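Local structure of oligoribonuclease (Colwellia psychrerythraea, 6A4D) at residues 10-15 with 31-36. The protein probably acts as an exonuclease that hydrolyses short RNA oligonucleotides, with a thymidine nitrophenyl phosphate substrate analogue bound in this structure. The protein carries 1 engineered substitution. Residues are numbered along the deposited sequence; the frame is centred on the assembly and turned at random.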
loop_
_atom_site.group_PDB
_atom_site.type_symbol
_atom_site.label_atom_id
_atom_site.label_comp_id
_atom_site.label_asym_id
_atom_site.label_seq_id
_atom_site.Cartn_x
_atom_site.Cartn_y
_atom_site.Cartn_z
ATOM N N ASN A 10 -2.783 11.965 15.103
ATOM C CA ASN A 10 -2.266 12.717 13.965
ATOM C C ASN A 10 -1.811 11.816 12.755
ATOM O O ASN A 10 -1.313 10.737 12.905
ATOM C CB ASN A 10 -1.161 13.637 14.409
ATOM C CG ASN A 10 -1.638 14.706 15.388
ATOM O OD1 ASN A 10 -2.848 15.050 15.459
ATOM N ND2 ASN A 10 -0.692 15.251 16.138
ATOM N N LEU A 11 -2.022 12.317 11.564
ATOM C CA LEU A 11 -1.638 11.632 10.372
ATOM C C LEU A 11 -0.421 12.283 9.702
ATOM O O LEU A 11 -0.391 13.497 9.516
ATOM C CB LEU A 11 -2.844 11.596 9.442
ATOM C CG LEU A 11 -4.019 10.842 10.011
ATOM C CD1 LEU A 11 -5.220 11.183 9.134
ATOM C CD2 LEU A 11 -3.706 9.341 10.072
ATOM N N ILE A 12 0.519 11.446 9.259
ATOM C CA ILE A 12 1.687 11.863 8.399
ATOM C C ILE A 12 1.444 11.602 6.913
ATOM O O ILE A 12 1.331 10.417 6.455
ATOM C CB ILE A 12 2.955 11.111 8.807
ATOM C CG1 ILE A 12 3.217 11.290 10.319
ATOM C CG2 ILE A 12 4.131 11.646 7.995
ATOM C CD1 ILE A 12 4.508 10.649 10.834
ATOM N N TRP A 13 1.327 12.696 6.165
ATOM C CA TRP A 13 1.131 12.673 4.746
ATOM C C TRP A 13 2.444 12.955 4.027
ATOM O O TRP A 13 3.156 13.860 4.392
ATOM C CB TRP A 13 0.153 13.740 4.320
ATOM C CG TRP A 13 -1.166 13.504 4.897
ATOM C CD1 TRP A 13 -1.561 13.735 6.168
ATOM C CD2 TRP A 13 -2.259 12.976 4.224
ATOM N NE1 TRP A 13 -2.861 13.385 6.329
ATOM C CE2 TRP A 13 -3.331 12.933 5.141
ATOM C CE3 TRP A 13 -2.480 12.574 2.901
ATOM C CZ2 TRP A 13 -4.563 12.428 4.815
ATOM C CZ3 TRP A 13 -3.756 12.096 2.572
ATOM C CH2 TRP A 13 -4.762 12.022 3.528
ATOM N N LEU A 14 2.757 12.199 2.989
ATOM C CA LEU A 14 3.903 12.560 2.195
ATOM C C LEU A 14 3.792 12.282 0.737
ATOM O O LEU A 14 2.932 11.530 0.256
ATOM C CB LEU A 14 5.143 11.939 2.779
ATOM C CG LEU A 14 5.217 10.454 2.989
ATOM C CD1 LEU A 14 5.637 9.811 1.704
ATOM C CD2 LEU A 14 6.266 10.143 4.052
ATOM N N ASP A 15 4.680 12.910 -0.001
ATOM C CA ASP A 15 4.776 12.621 -1.407
ATOM C C ASP A 15 6.229 12.712 -1.788
ATOM O O ASP A 15 6.960 13.497 -1.210
ATOM C CB ASP A 15 3.910 13.582 -2.213
ATOM C CG ASP A 15 3.998 13.340 -3.734
ATOM O OD1 ASP A 15 3.711 12.193 -4.163
ATOM O OD2 ASP A 15 4.367 14.302 -4.471
ATOM N N ILE A 31 11.239 15.127 -1.517
ATOM C CA ILE A 31 10.351 14.717 -0.458
ATOM C C ILE A 31 9.617 15.945 0.149
ATOM O O ILE A 31 10.189 17.010 0.352
ATOM C CB ILE A 31 11.124 13.868 0.605
ATOM C CG1 ILE A 31 10.187 13.412 1.727
ATOM C CG2 ILE A 31 12.322 14.602 1.218
ATOM C CD1 ILE A 31 10.775 12.283 2.540
ATOM N N ALA A 32 8.325 15.793 0.368
ATOM C CA ALA A 32 7.500 16.793 1.099
ATOM C C ALA A 32 6.633 16.052 2.125
ATOM O O ALA A 32 6.225 14.911 1.865
ATOM C CB ALA A 32 6.635 17.585 0.127
ATOM N N ILE A 33 6.413 16.663 3.288
ATOM C CA ILE A 33 5.625 16.041 4.367
ATOM C C ILE A 33 4.604 17.065 4.896
ATOM O O ILE A 33 4.941 18.225 5.126
ATOM C CB ILE A 33 6.494 15.559 5.566
ATOM C CG1 ILE A 33 7.635 14.628 5.142
ATOM C CG2 ILE A 33 5.642 14.898 6.678
ATOM C CD1 ILE A 33 8.762 14.623 6.161
ATOM N N ILE A 34 3.365 16.633 5.110
ATOM C CA ILE A 34 2.364 17.442 5.821
ATOM C C ILE A 34 1.795 16.601 6.949
ATOM O O ILE A 34 1.546 15.416 6.805
ATOM C CB ILE A 34 1.287 17.936 4.849
ATOM C CG1 ILE A 34 1.923 18.981 3.948
ATOM C CG2 ILE A 34 0.064 18.478 5.595
ATOM C CD1 ILE A 34 1.004 19.707 3.004
ATOM N N ILE A 35 1.617 17.229 8.091
ATOM C CA ILE A 35 0.955 16.636 9.226
ATOM C C ILE A 35 -0.452 17.211 9.317
ATOM O O ILE A 35 -0.608 18.420 9.232
ATOM C CB ILE A 35 1.693 17.020 10.507
ATOM C CG1 ILE A 35 3.187 16.643 10.389
ATOM C CG2 ILE A 35 1.046 16.359 11.713
ATOM C CD1 ILE A 35 3.466 15.171 10.616
ATOM N N THR A 36 -1.457 16.356 9.482
ATOM C CA THR A 36 -2.863 16.785 9.713
ATOM C C THR A 36 -3.305 16.154 10.978
ATOM O O THR A 36 -2.683 15.213 11.435
ATOM C CB THR A 36 -3.867 16.297 8.673
ATOM O OG1 THR A 36 -3.957 14.883 8.735
ATOM C CG2 THR A 36 -3.516 16.682 7.307
#
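Six backbone hydrogen bonds zip residues 10-15 to residues 31-36. They come in pairs at Leu11 with Thr36, Trp13 with Ile34 and Asp15 with Ala32. The shortest, Trp13 N to Ile34 O at 2.8 Å, runs nearly along the carbonyl axis. Between the first two pairs, at the non-hydrogen-bonded Ile12-Ile35 pair, the CA of Ile35 sits 3.4 Å from Leu11 O in a CA-H...O contact. One side-chain bond is added on the face of Leu11, Trp13 and Asp15. Trp13 NE1 donates to Thr36 OG1 over 3.0 Å, bent to 141° at the hydrogen. Thr36 OG1 lies between its own N and carbonyl carbon (chi1 65°), which sets the hydroxyl beside the indole N-H. The strands form the first beta hairpin of an RNase H-like exonuclease sheet, and strand 11-18 also pairs with parallel strand 107-109. Ile167 and Ile171 of helix 163-180 pack on Trp13. An alanine here would remove the indole, and would probably leave Thr36 OG1 without this donor and loosen the packing on helix 163-180. On the same face, the side chain of Asp15 comes within about 4 Å of the bound nucleotide analogue. The other face is aliphatic. Ile12 lies alongside two isoleucines, its CG2 3.8 Å from Ile33 CG2 and its CG1 3.9 Å from Ile35 CD1. Helix 85-99 covers this row.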